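Local structure of N-terminal acetyltransferase B complex subunit MDM20 (Candida albicans, 5K04) at residues K615-L620 and V670-I675; E632-Y637 and S685-Q690; N638-N643 and N689-L694; L644-L649 and K696-E701. The protein probably serves as the non-catalytic subunit of the NatB complex, which acetylates the N termini of proteins. All coordinates share one frame; numbering follows the deposited sequence.

In the fold
Four successive pieces of chain, running from helix 608-625 through helix 630-643 to the short helix 646-649, are matched in the same order by four later pieces, from helix 661-682 through helix 686-695 to helix 698-703. Contact 1 closes a loop of 49 residues, and contacts 2, 3 and 4 close loops of 47, 45 and 46. None nests inside another: the segments alternate along the chain, as expected when one run of helices lies beside the next in a helical solenoid, except that contacts 2 and 3 end on overlapping pieces sharing Asn689 and Gln690. Both of these join helix 630-643 to helix 686-695. Contact 1 touches the other three, whereas contacts 2 and 4 do not meet.

Contact 1. Residues K615-L620 and V670-I675; sequences KLYFNL and VEFIKI
Phe672 and Tyr617 meet between two nearly parallel helices of an all-helical solenoid, consistent with a family of the TPR clan, a worked example of aromatic groups joining helices that stand well apart. The local axes are 11.5 Å from each other and differ in direction by only 8°. Followed outward, Phe672 first meets the tip of its partner, its CB lying 3.6 Å from Tyr617 OH. CG is anti to the backbone N (chi1 169°), and beyond it CD2 stands over the centre of the Tyr617 ring, 3.6 Å above its plane. The result is a T-shaped pair with planes at 77°, in which the two side chains slide past each other in opposite directions. Farther out, Phe672 CE2 touches Leu616 CB at 3.7 Å, and CZ rests on the same methylene. Leu620 comes from its own helix tip to tip with the phenyl ring, through CD2. At the edge of the tyrosine, Ile675 CD1 lies 3.6 Å from Tyr617 CE1, and Val580 of helix 571-584 packs against both residues. The buried carboxylate of Glu671 is held by Tyr581 through OE2 and by a salt bridge from Lys577 to OE1. A water links it to the contact: Tyr617 OH donates at 2.6 Å to this water, which lies in the plane of the ring and donates in turn to Glu671 OE1 at 2.7 Å.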
loop_
_atom_site.group_PDB
_atom_site.type_symbol
_atom_site.label_atom_id
_atom_site.label_comp_id
_atom_site.label_asym_id
_atom_site.label_seq_id
_atom_site.Cartn_x
_atom_site.Cartn_y
_atom_site.Cartn_z
ATOM N N LYS A 615 -15.218 5.162 27.543
ATOM C CA LYS A 615 -15.317 5.162 28.994
ATOM C C LYS A 615 -16.237 4.035 29.476
ATOM O O LYS A 615 -15.888 3.294 30.403
ATOM C CB LYS A 615 -15.804 6.528 29.475
ATOM C CG LYS A 615 -15.878 6.661 30.992
ATOM C CD LYS A 615 -16.133 8.118 31.404
ATOM C CE LYS A 615 -16.385 8.264 32.902
ATOM N NZ LYS A 615 -15.200 7.961 33.743
ATOM N N LEU A 616 -17.406 3.881 28.843
ATOM C CA LEU A 616 -18.268 2.740 29.136
ATOM C C LEU A 616 -17.501 1.431 28.986
ATOM O O LEU A 616 -17.507 0.593 29.893
ATOM C CB LEU A 616 -19.500 2.754 28.225
ATOM C CG LEU A 616 -20.523 3.896 28.427
ATOM C CD1 LEU A 616 -21.741 3.733 27.521
ATOM C CD2 LEU A 616 -20.953 4.032 29.886
ATOM N N TYR A 617 -16.794 1.261 27.859
ATOM C CA TYR A 617 -15.996 0.054 27.661
ATOM C C TYR A 617 -14.992 -0.131 28.796
ATOM O O TYR A 617 -14.920 -1.201 29.409
ATOM C CB TYR A 617 -15.273 0.097 26.320
ATOM C CG TYR A 617 -15.999 -0.575 25.160
ATOM C CD1 TYR A 617 -16.316 -1.935 25.188
ATOM C CD2 TYR A 617 -16.310 0.140 24.009
ATOM C CE1 TYR A 617 -16.948 -2.556 24.102
ATOM C CE2 TYR A 617 -16.936 -0.466 22.924
ATOM C CZ TYR A 617 -17.262 -1.809 22.975
ATOM O OH TYR A 617 -17.903 -2.382 21.900
ATOM N N PHE A 618 -14.245 0.921 29.118
ATOM C CA PHE A 618 -13.206 0.808 30.136
ATOM C C PHE A 618 -13.790 0.351 31.469
ATOM O O PHE A 618 -13.258 -0.559 32.115
ATOM C CB PHE A 618 -12.471 2.147 30.286
ATOM C CG PHE A 618 -11.431 2.150 31.384
ATOM C CD1 PHE A 618 -10.159 1.632 31.163
ATOM C CD2 PHE A 618 -11.734 2.646 32.643
ATOM C CE1 PHE A 618 -9.196 1.624 32.170
ATOM C CE2 PHE A 618 -10.784 2.643 33.659
ATOM C CZ PHE A 618 -9.504 2.128 33.417
ATOM N N ASN A 619 -14.891 0.975 31.897
ATOM C CA ASN A 619 -15.526 0.582 33.150
ATOM C C ASN A 619 -16.023 -0.852 33.087
ATOM O O ASN A 619 -15.974 -1.583 34.090
ATOM C CB ASN A 619 -16.681 1.538 33.469
ATOM C CG ASN A 619 -16.194 2.923 33.865
ATOM O OD1 ASN A 619 -15.127 3.360 33.440
ATOM N ND2 ASN A 619 -16.955 3.594 34.716
ATOM N N LEU A 620 -16.513 -1.268 31.913
ATOM C CA LEU A 620 -17.063 -2.609 31.757
ATOM C C LEU A 620 -15.974 -3.661 31.894
ATOM O O LEU A 620 -16.168 -4.688 32.557
ATOM C CB LEU A 620 -17.757 -2.725 30.400
ATOM C CG LEU A 620 -18.285 -4.112 30.015
ATOM C CD1 LEU A 620 -19.334 -4.591 31.027
ATOM C CD2 LEU A 620 -18.842 -4.120 28.590
ATOM N N VAL A 670 -24.474 -1.360 19.189
ATOM C CA VAL A 670 -24.933 -2.752 19.109
ATOM C C VAL A 670 -23.817 -3.692 19.535
ATOM O O VAL A 670 -24.037 -4.637 20.303
ATOM C CB VAL A 670 -25.430 -3.093 17.686
ATOM C CG1 VAL A 670 -25.654 -4.586 17.544
ATOM C CG2 VAL A 670 -26.717 -2.389 17.365
ATOM N N GLU A 671 -22.597 -3.435 19.033
ATOM C CA GLU A 671 -21.443 -4.260 19.368
ATOM C C GLU A 671 -21.156 -4.201 20.862
ATOM O O GLU A 671 -20.870 -5.227 21.497
ATOM C CB GLU A 671 -20.234 -3.795 18.550
ATOM C CG GLU A 671 -18.896 -4.433 18.903
ATOM C CD GLU A 671 -17.716 -3.810 18.130
ATOM O OE1 GLU A 671 -17.680 -2.573 17.967
ATOM O OE2 GLU A 671 -16.821 -4.571 17.693
ATOM N N PHE A 672 -21.251 -3.001 21.443
ATOM C CA PHE A 672 -21.019 -2.840 22.874
ATOM C C PHE A 672 -22.014 -3.660 23.693
ATOM O O PHE A 672 -21.654 -4.245 24.720
ATOM C CB PHE A 672 -21.091 -1.360 23.247
ATOM C CG PHE A 672 -21.114 -1.106 24.733
ATOM C CD1 PHE A 672 -22.323 -1.074 25.438
ATOM C CD2 PHE A 672 -19.934 -0.891 25.431
ATOM C CE1 PHE A 672 -22.348 -0.837 26.802
ATOM C CE2 PHE A 672 -19.951 -0.656 26.803
ATOM C CZ PHE A 672 -21.160 -0.632 27.488
ATOM N N ILE A 673 -23.274 -3.709 23.258
ATOM C CA ILE A 673 -24.278 -4.472 23.997
ATOM C C ILE A 673 -24.032 -5.965 23.844
ATOM O O ILE A 673 -24.223 -6.737 24.790
ATOM C CB ILE A 673 -25.686 -4.077 23.529
ATOM C CG1 ILE A 673 -25.947 -2.618 23.870
ATOM C CG2 ILE A 673 -26.739 -4.962 24.183
ATOM C CD1 ILE A 673 -27.133 -2.068 23.153
ATOM N N LYS A 674 -23.603 -6.396 22.653
ATOM C CA LYS A 674 -23.238 -7.798 22.480
ATOM C C LYS A 674 -22.114 -8.186 23.437
ATOM O O LYS A 674 -22.122 -9.282 24.007
ATOM C CB LYS A 674 -22.819 -8.069 21.030
ATOM C CG LYS A 674 -23.891 -7.847 19.973
ATOM C CD LYS A 674 -25.051 -8.800 20.130
ATOM C CE LYS A 674 -26.032 -8.639 18.984
ATOM N NZ LYS A 674 -27.173 -9.596 19.108
ATOM N N ILE A 675 -21.138 -7.291 23.619
ATOM C CA ILE A 675 -20.015 -7.559 24.514
ATOM C C ILE A 675 -20.471 -7.543 25.976
ATOM O O ILE A 675 -20.022 -8.361 26.791
ATOM C CB ILE A 675 -18.892 -6.544 24.225
ATOM C CG1 ILE A 675 -18.314 -6.801 22.829
ATOM C CG2 ILE A 675 -17.780 -6.581 25.278
ATOM C CD1 ILE A 675 -17.362 -5.718 22.361
HETATM O O HOH W 1 -18.340 -0.761 19.905
#

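Contact 2. Residues E632-Y637 and S685-Q690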
loop_
_atom_site.group_PDB
_atom_site.type_symbol
_atom_site.label_atom_id
_atom_site.label_comp_id
_atom_site.label_asym_id
_atom_site.label_seq_id
_atom_site.Cartn_x
_atom_site.Cartn_y
_atom_site.Cartn_z
ATOM N N GLU A 632 -14.292 0.290 44.351
ATOM C CA GLU A 632 -13.904 0.592 42.980
ATOM C C GLU A 632 -14.910 0.003 42.000
ATOM O O GLU A 632 -15.325 0.672 41.045
ATOM C CB GLU A 632 -12.494 0.062 42.709
ATOM C CG GLU A 632 -11.436 0.589 43.678
ATOM C CD GLU A 632 -10.134 -0.198 43.628
ATOM O OE1 GLU A 632 -10.186 -1.449 43.627
ATOM O OE2 GLU A 632 -9.058 0.436 43.587
ATOM N N THR A 633 -15.326 -1.249 42.241
ATOM C CA THR A 633 -16.357 -1.901 41.432
ATOM C C THR A 633 -17.621 -1.043 41.349
ATOM O O THR A 633 -18.182 -0.822 40.265
ATOM C CB THR A 633 -16.689 -3.276 42.038
ATOM O OG1 THR A 633 -15.495 -4.056 42.188
ATOM C CG2 THR A 633 -17.686 -4.036 41.172
ATOM N N GLN A 634 -18.073 -0.541 42.501
ATOM C CA GLN A 634 -19.336 0.182 42.562
ATOM C C GLN A 634 -19.240 1.532 41.862
ATOM O O GLN A 634 -20.194 1.955 41.199
ATOM C CB GLN A 634 -19.768 0.334 44.022
ATOM C CG GLN A 634 -20.318 -0.950 44.590
ATOM C CD GLN A 634 -21.552 -1.412 43.813
ATOM O OE1 GLN A 634 -22.474 -0.633 43.577
ATOM N NE2 GLN A 634 -21.560 -2.673 43.400
ATOM N N SER A 635 -18.096 2.218 41.975
ATOM C CA SER A 635 -17.962 3.503 41.290
ATOM C C SER A 635 -18.005 3.319 39.777
ATOM O O SER A 635 -18.813 3.949 39.089
ATOM C CB SER A 635 -16.679 4.221 41.713
ATOM O OG SER A 635 -15.546 3.418 41.460
ATOM N N LEU A 636 -17.146 2.447 39.246
ATOM C CA LEU A 636 -17.165 2.171 37.811
ATOM C C LEU A 636 -18.532 1.666 37.354
ATOM O O LEU A 636 -19.005 2.019 36.265
ATOM C CB LEU A 636 -16.070 1.162 37.477
ATOM C CG LEU A 636 -14.676 1.713 37.791
ATOM C CD1 LEU A 636 -13.604 0.652 37.658
ATOM C CD2 LEU A 636 -14.388 2.910 36.887
ATOM N N TYR A 637 -19.197 0.855 38.183
ATOM C CA TYR A 637 -20.472 0.291 37.758
ATOM C C TYR A 637 -21.595 1.322 37.808
ATOM O O TYR A 637 -22.506 1.277 36.968
ATOM C CB TYR A 637 -20.814 -0.932 38.608
ATOM C CG TYR A 637 -22.282 -1.261 38.611
ATOM C CD1 TYR A 637 -22.893 -1.776 37.478
ATOM C CD2 TYR A 637 -23.065 -1.033 39.741
ATOM C CE1 TYR A 637 -24.235 -2.062 37.463
ATOM C CE2 TYR A 637 -24.427 -1.324 39.738
ATOM C CZ TYR A 637 -24.997 -1.846 38.592
ATOM O OH TYR A 637 -26.329 -2.157 38.537
ATOM N N SER A 685 -22.510 -11.643 37.540
ATOM C CA SER A 685 -22.648 -10.889 38.774
ATOM C C SER A 685 -24.017 -10.238 38.774
ATOM O O SER A 685 -24.665 -10.121 37.731
ATOM C CB SER A 685 -21.556 -9.825 38.907
ATOM O OG SER A 685 -21.691 -8.877 37.868
ATOM N N SER A 686 -24.446 -9.791 39.959
ATOM C CA SER A 686 -25.704 -9.052 40.046
ATOM C C SER A 686 -25.643 -7.758 39.230
ATOM O O SER A 686 -26.617 -7.389 38.562
ATOM C CB SER A 686 -26.058 -8.767 41.513
ATOM O OG SER A 686 -25.412 -7.608 42.026
ATOM N N TYR A 687 -24.498 -7.067 39.246
ATOM C CA TYR A 687 -24.437 -5.799 38.524
ATOM C C TYR A 687 -24.346 -6.000 37.009
ATOM O O TYR A 687 -24.847 -5.158 36.252
ATOM C CB TYR A 687 -23.285 -4.930 39.056
ATOM C CG TYR A 687 -21.964 -5.645 39.217
ATOM C CD1 TYR A 687 -21.180 -5.942 38.109
ATOM C CD2 TYR A 687 -21.493 -6.008 40.473
ATOM C CE1 TYR A 687 -19.976 -6.595 38.239
ATOM C CE2 TYR A 687 -20.283 -6.663 40.619
ATOM C CZ TYR A 687 -19.522 -6.953 39.489
ATOM O OH TYR A 687 -18.313 -7.606 39.590
ATOM N N MET A 688 -23.755 -7.108 36.539
ATOM C CA MET A 688 -23.794 -7.390 35.104
ATOM C C MET A 688 -25.199 -7.775 34.646
ATOM O O MET A 688 -25.643 -7.359 33.567
ATOM C CB MET A 688 -22.803 -8.495 34.746
ATOM C CG MET A 688 -21.349 -8.083 34.878
ATOM S SD MET A 688 -20.946 -6.587 34.001
ATOM C CE MET A 688 -21.253 -7.216 32.391
ATOM N N ASN A 689 -25.914 -8.573 35.450
ATOM C CA ASN A 689 -27.297 -8.899 35.114
ATOM C C ASN A 689 -28.164 -7.650 35.073
ATOM O O ASN A 689 -29.133 -7.591 34.310
ATOM C CB ASN A 689 -27.865 -9.905 36.105
ATOM C CG ASN A 689 -27.280 -11.283 35.922
ATOM O OD1 ASN A 689 -26.924 -11.672 34.808
ATOM N ND2 ASN A 689 -27.162 -12.031 37.020
ATOM N N GLN A 690 -27.825 -6.636 35.867
ATOM C CA GLN A 690 -28.573 -5.389 35.809
ATOM C C GLN A 690 -28.242 -4.604 34.542
ATOM O O GLN A 690 -29.125 -3.959 33.960
ATOM C CB GLN A 690 -28.303 -4.564 37.068
ATOM C CG GLN A 690 -29.002 -3.213 37.114
ATOM C CD GLN A 690 -30.503 -3.307 36.944
ATOM O OE1 GLN A 690 -31.109 -4.357 37.171
ATOM N NE2 GLN A 690 -31.115 -2.197 36.543
#
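Just before Thr633, which touches Tyr687 across the contact, the carbonyl oxygen Glu632 O takes two donors, Ser635 OG at 2.8 Å and the backbone Leu636 N. Helix 630-643, which carries this grip, runs almost parallel to helix 686-695 in the helical solenoid, the local axes 6° apart, and tyrosines span the distance between them. Tyr687 CB sits over the face of the Tyr637 ring in a CH-pi contact, 3.4 Å from the centroid and 12° off the normal. Its CG takes the crowded position between backbone N and carbonyl carbon (chi1 47°). The two rings are oblique to each other, and Tyr687 reaches back to Thr633, whose CG2 lies 3.7 Å from CE2; Ile623 of helix 608-625 also touches Tyr687. Thr633 OG1 itself is hydrogen-bonded to Asn629 O. Gln690 crosses the end of Tyr637 at about a right angle, with its CG 3.2 Å from Tyr637 OH.

Contact 3. Residues N638-N643 and N689-L694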
loop_
_atom_site.group_PDB
_atom_site.type_symbol
_atom_site.label_atom_id
_atom_site.label_comp_id
_atom_site.label_asym_id
_atom_site.label_seq_id
_atom_site.Cartn_x
_atom_site.Cartn_y
_atom_site.Cartn_z
ATOM N N ASN A 638 -21.548 2.244 38.782
ATOM C CA ASN A 638 -22.556 3.299 38.868
ATOM C C ASN A 638 -22.566 4.159 37.606
ATOM O O ASN A 638 -23.633 4.556 37.125
ATOM C CB ASN A 638 -22.312 4.182 40.100
ATOM C CG ASN A 638 -22.915 3.605 41.394
ATOM O OD1 ASN A 638 -23.729 2.678 41.380
ATOM N ND2 ASN A 638 -22.509 4.174 42.519
ATOM N N TYR A 639 -21.383 4.447 37.048
ATOM C CA TYR A 639 -21.337 5.248 35.830
ATOM C C TYR A 639 -21.999 4.520 34.664
ATOM O O TYR A 639 -22.707 5.140 33.861
ATOM C CB TYR A 639 -19.896 5.625 35.500
ATOM C CG TYR A 639 -19.808 6.673 34.405
ATOM C CD1 TYR A 639 -19.752 6.309 33.058
ATOM C CD2 TYR A 639 -19.773 8.031 34.717
ATOM C CE1 TYR A 639 -19.671 7.274 32.055
ATOM C CE2 TYR A 639 -19.694 9.000 33.729
ATOM C CZ TYR A 639 -19.648 8.622 32.400
ATOM O OH TYR A 639 -19.564 9.587 31.421
ATOM N N LEU A 640 -21.791 3.201 34.560
ATOM C CA LEU A 640 -22.503 2.412 33.550
ATOM C C LEU A 640 -24.010 2.452 33.790
ATOM O O LEU A 640 -24.797 2.584 32.848
ATOM C CB LEU A 640 -22.003 0.963 33.556
ATOM C CG LEU A 640 -20.580 0.693 33.039
ATOM C CD1 LEU A 640 -19.978 -0.541 33.709
ATOM C CD2 LEU A 640 -20.574 0.495 31.529
ATOM N N GLN A 641 -24.423 2.373 35.056
ATOM C CA GLN A 641 -25.845 2.343 35.379
ATOM C C GLN A 641 -26.533 3.654 35.000
ATOM O O GLN A 641 -27.651 3.647 34.473
ATOM C CB GLN A 641 -26.010 2.039 36.872
ATOM C CG GLN A 641 -27.444 1.993 37.375
ATOM C CD GLN A 641 -27.579 1.216 38.683
ATOM O OE1 GLN A 641 -26.601 1.014 39.409
ATOM N NE2 GLN A 641 -28.792 0.766 38.977
ATOM N N LYS A 642 -25.876 4.789 35.253
ATOM C CA LYS A 642 -26.496 6.079 34.987
ATOM C C LYS A 642 -26.643 6.340 33.489
ATOM O O LYS A 642 -27.570 7.045 33.075
ATOM C CB LYS A 642 -25.667 7.186 35.639
ATOM C CG LYS A 642 -26.343 7.906 36.794
ATOM C CD LYS A 642 -26.423 7.064 38.078
ATOM C CE LYS A 642 -27.169 7.817 39.192
ATOM N NZ LYS A 642 -27.425 6.986 40.413
ATOM N N ASN A 643 -25.755 5.773 32.663
ATOM C CA ASN A 643 -25.632 6.163 31.266
ATOM C C ASN A 643 -26.052 5.088 30.267
ATOM O O ASN A 643 -26.162 5.391 29.074
ATOM C CB ASN A 643 -24.188 6.595 30.985
ATOM C CG ASN A 643 -23.844 7.948 31.628
ATOM O OD1 ASN A 643 -24.496 8.964 31.368
ATOM N ND2 ASN A 643 -22.829 7.949 32.492
ATOM N N ASN A 689 -25.914 -8.573 35.450
ATOM C CA ASN A 689 -27.297 -8.899 35.114
ATOM C C ASN A 689 -28.164 -7.650 35.073
ATOM O O ASN A 689 -29.133 -7.591 34.310
ATOM C CB ASN A 689 -27.865 -9.905 36.105
ATOM C CG ASN A 689 -27.280 -11.283 35.922
ATOM O OD1 ASN A 689 -26.924 -11.672 34.808
ATOM N ND2 ASN A 689 -27.162 -12.031 37.020
ATOM N N GLN A 690 -27.825 -6.636 35.867
ATOM C CA GLN A 690 -28.573 -5.389 35.809
ATOM C C GLN A 690 -28.242 -4.604 34.542
ATOM O O GLN A 690 -29.125 -3.959 33.960
ATOM C CB GLN A 690 -28.303 -4.564 37.068
ATOM C CG GLN A 690 -29.002 -3.213 37.114
ATOM C CD GLN A 690 -30.503 -3.307 36.944
ATOM O OE1 GLN A 690 -31.109 -4.357 37.171
ATOM N NE2 GLN A 690 -31.115 -2.197 36.543
ATOM N N LEU A 691 -26.983 -4.656 34.088
ATOM C CA LEU A 691 -26.655 -4.032 32.808
ATOM C C LEU A 691 -27.343 -4.760 31.659
ATOM O O LEU A 691 -27.846 -4.122 30.725
ATOM C CB LEU A 691 -25.144 -4.001 32.587
ATOM C CG LEU A 691 -24.292 -3.295 33.639
ATOM C CD1 LEU A 691 -22.813 -3.256 33.212
ATOM C CD2 LEU A 691 -24.842 -1.906 33.910
ATOM N N VAL A 692 -27.377 -6.098 31.710
ATOM C CA VAL A 692 -28.146 -6.852 30.721
ATOM C C VAL A 692 -29.601 -6.409 30.746
ATOM O O VAL A 692 -30.240 -6.258 29.697
ATOM C CB VAL A 692 -28.000 -8.368 30.965
ATOM C CG1 VAL A 692 -28.997 -9.158 30.115
ATOM C CG2 VAL A 692 -26.578 -8.818 30.663
ATOM N N ASN A 693 -30.134 -6.153 31.946
ATOM C CA ASN A 693 -31.512 -5.685 32.063
ATOM C C ASN A 693 -31.675 -4.282 31.496
ATOM O O ASN A 693 -32.681 -3.985 30.842
ATOM C CB ASN A 693 -31.967 -5.716 33.523
ATOM C CG ASN A 693 -32.382 -7.108 33.976
ATOM O OD1 ASN A 693 -32.827 -7.943 33.175
ATOM N ND2 ASN A 693 -32.241 -7.363 35.276
ATOM N N LEU A 694 -30.695 -3.409 31.746
ATOM C CA LEU A 694 -30.798 -2.022 31.309
ATOM C C LEU A 694 -30.793 -1.897 29.792
ATOM O O LEU A 694 -31.444 -0.998 29.245
ATOM C CB LEU A 694 -29.654 -1.205 31.899
ATOM C CG LEU A 694 -29.802 -0.743 33.344
ATOM C CD1 LEU A 694 -28.613 0.105 33.750
ATOM C CD2 LEU A 694 -31.084 0.044 33.490
#
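Leu640 and Leu691 cross at about a right angle, Leu691 using both methyls and Leu640 its CD1 and CB. Leu640 CD1 meets Leu691 CD1 at 4.0 Å, while Leu691 CD2 approaches the root of the opposing side chain, 4.1 Å from Leu640 CB. Leu694 meets backbone instead, its CD1 lying 3.7 Å from Gln641 O and close to Gln641 CA as well. Gln641 sends its extended chain, CG anti to the backbone N (chi1 179°), toward the neighbouring helix, where NE2 comes 4.4 Å from Gln690 CG. These are ordinary side-by-side contacts of a helical solenoid: the two parallel helices cross at 16°, with local axes 10.3 Å apart, and they bury Leu640 and Leu691 and leave the glutamines at the margin. Leu640 extends the apolar layer to Leu616 of helix 608-625, and Leu691 also touches Tyr637. Behind this pairing, at the end of helix 630-643, Asn643 ND2 lies over the centre of the Tyr639 ring, 3.2 Å above its plane. Lys615 approaches that ring from the opposite face in a cation-pi contact. The same ND2 donates to Tyr639 O at 3.1 Å along a bent line, with an N-H...O angle of 136°.

Contact 4. Residues L644-L649 and K696-E701; sequences LKTDKL and KPFGKE
A turn between consecutive helices of the solenoid, Leu644 and Lys645, and the short helix 646-649 it leads into meet the first turn of helix 698-703. Phe698 carries the contact by inserting its ring among the residues of 644-649. The backbone carbon Leu644 C lies at the edge of this ring and in its plane, 3.6 Å from Phe698 CZ. Leu649 crosses the phenylalanine at about a right angle, and its CD1 touches the same CZ at 3.5 Å. Thr646 CG2 comes obliquely to Phe698 CD1, though the place of this methyl is less certain. Ile673 of helix 661-682 touches Phe698 too, and Leu644 packs against Phe672 of that helix, so this region joins the apolar side chains of helix 661-682. The polar part is less certain. Thr646 OG1, placed between backbone N and carbonyl carbon (chi1 64°), makes only a weak hydrogen bond to Glu701 OE1, an oxygen whose position is doubtful. Thr646 N, near the start of its helix, donates to a water at 3.0 Å. Lys645, at the N-cap position, supplies the carbonyl that closes this short helix's first turn: its O accepts from both Lys648 N and Leu649 N, each 2.9 Å away.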
loop_
_atom_site.group_PDB
_atom_site.type_symbol
_atom_site.label_atom_id
_atom_site.label_comp_id
_atom_site.label_asym_id
_atom_site.label_seq_id
_atom_site.Cartn_x
_atom_site.Cartn_y
_atom_site.Cartn_z
ATOM N N LEU A 644 -26.283 3.848 30.706
ATOM C CA LEU A 644 -26.871 2.824 29.837
ATOM C C LEU A 644 -28.387 3.033 29.798
ATOM O O LEU A 644 -29.188 2.281 30.363
ATOM C CB LEU A 644 -26.496 1.429 30.311
ATOM C CG LEU A 644 -25.095 0.959 29.924
ATOM C CD1 LEU A 644 -24.951 -0.548 30.132
ATOM C CD2 LEU A 644 -24.827 1.336 28.494
ATOM N N LYS A 645 -28.761 4.125 29.139
ATOM C CA LYS A 645 -30.133 4.588 29.004
ATOM C C LYS A 645 -30.211 5.364 27.700
ATOM O O LYS A 645 -29.307 6.149 27.399
ATOM C CB LYS A 645 -30.543 5.506 30.160
ATOM C CG LYS A 645 -30.565 4.887 31.548
ATOM C CD LYS A 645 -31.026 5.920 32.555
ATOM C CE LYS A 645 -31.138 5.336 33.958
ATOM N NZ LYS A 645 -31.307 6.407 35.007
ATOM N N THR A 646 -31.299 5.168 26.944
ATOM C CA THR A 646 -31.431 5.884 25.674
ATOM C C THR A 646 -31.407 7.393 25.872
ATOM O O THR A 646 -30.860 8.118 25.035
ATOM C CB THR A 646 -32.710 5.474 24.941
ATOM O OG1 THR A 646 -33.847 5.861 25.714
ATOM C CG2 THR A 646 -32.711 3.996 24.773
ATOM N N ASP A 647 -31.981 7.879 26.978
ATOM C CA ASP A 647 -31.952 9.311 27.262
ATOM C C ASP A 647 -30.529 9.850 27.334
ATOM O O ASP A 647 -30.307 11.029 27.056
ATOM C CB ASP A 647 -32.704 9.603 28.556
ATOM C CG ASP A 647 -34.211 9.575 28.364
ATOM O OD1 ASP A 647 -34.666 9.833 27.225
ATOM O OD2 ASP A 647 -34.938 9.305 29.350
ATOM N N LYS A 648 -29.555 9.007 27.692
ATOM C CA LYS A 648 -28.157 9.424 27.653
ATOM C C LYS A 648 -27.493 9.094 26.325
ATOM O O LYS A 648 -26.637 9.854 25.851
ATOM C CB LYS A 648 -27.367 8.765 28.789
ATOM C CG LYS A 648 -27.799 9.190 30.188
ATOM C CD LYS A 648 -27.560 10.674 30.402
ATOM C CE LYS A 648 -27.951 11.110 31.799
ATOM N NZ LYS A 648 -27.516 12.515 32.036
ATOM N N LEU A 649 -27.859 7.960 25.723
ATOM C CA LEU A 649 -27.176 7.477 24.530
ATOM C C LEU A 649 -27.682 8.118 23.242
ATOM O O LEU A 649 -27.016 7.981 22.220
ATOM C CB LEU A 649 -27.307 5.954 24.447
ATOM C CG LEU A 649 -26.650 5.192 25.602
ATOM C CD1 LEU A 649 -27.068 3.731 25.586
ATOM C CD2 LEU A 649 -25.129 5.316 25.555
ATOM N N LYS A 696 -31.996 -4.065 27.664
ATOM C CA LYS A 696 -33.175 -4.715 27.091
ATOM C C LYS A 696 -34.110 -3.783 26.316
ATOM O O LYS A 696 -34.537 -4.162 25.214
ATOM C CB LYS A 696 -33.936 -5.445 28.209
ATOM C CG LYS A 696 -33.587 -6.917 28.333
ATOM C CD LYS A 696 -33.700 -7.594 26.968
ATOM C CE LYS A 696 -33.336 -9.078 27.014
ATOM N NZ LYS A 696 -33.411 -9.700 25.656
ATOM N N PRO A 697 -34.481 -2.595 26.808
ATOM C CA PRO A 697 -35.457 -1.774 26.073
ATOM C C PRO A 697 -34.868 -0.901 24.971
ATOM O O PRO A 697 -35.626 -0.155 24.336
ATOM C CB PRO A 697 -36.069 -0.904 27.179
ATOM C CG PRO A 697 -34.951 -0.717 28.137
ATOM C CD PRO A 697 -34.183 -2.014 28.135
ATOM N N PHE A 698 -33.553 -0.973 24.728
ATOM C CA PHE A 698 -32.918 -0.089 23.751
ATOM C C PHE A 698 -33.570 -0.222 22.381
ATOM O O PHE A 698 -33.866 0.781 21.718
ATOM C CB PHE A 698 -31.416 -0.397 23.645
ATOM C CG PHE A 698 -30.595 0.131 24.794
ATOM C CD1 PHE A 698 -31.187 0.802 25.853
ATOM C CD2 PHE A 698 -29.229 -0.042 24.813
ATOM C CE1 PHE A 698 -30.421 1.290 26.895
ATOM C CE2 PHE A 698 -28.462 0.441 25.847
ATOM C CZ PHE A 698 -29.058 1.107 26.884
ATOM N N GLY A 699 -33.776 -1.462 21.931
ATOM C CA GLY A 699 -34.320 -1.673 20.598
ATOM C C GLY A 699 -35.688 -1.043 20.440
ATOM O O GLY A 699 -35.938 -0.309 19.481
ATOM N N LYS A 700 -36.581 -1.296 21.404
ATOM C CA LYS A 700 -37.878 -0.627 21.396
ATOM C C LYS A 700 -37.719 0.889 21.448
ATOM O O LYS A 700 -38.374 1.621 20.696
ATOM C CB LYS A 700 -38.724 -1.114 22.573
ATOM C CG LYS A 700 -40.018 -0.352 22.753
ATOM C CD LYS A 700 -40.826 -0.902 23.918
ATOM C CE LYS A 700 -42.245 -0.333 23.931
ATOM N NZ LYS A 700 -43.063 -0.845 25.081
ATOM N N GLU A 701 -36.834 1.378 22.319
ATOM C CA GLU A 701 -36.751 2.817 22.545
ATOM C C GLU A 701 -36.157 3.543 21.338
ATOM O O GLU A 701 -36.587 4.660 21.021
ATOM C CB GLU A 701 -35.975 3.091 23.843
ATOM C CG GLU A 701 -36.822 2.761 25.102
ATOM C CD GLU A 701 -36.024 2.673 26.405
ATOM O OE1 GLU A 701 -34.785 2.772 26.377
ATOM O OE2 GLU A 701 -36.643 2.498 27.477
HETATM O O HOH W 2 -33.277 3.272 28.235
#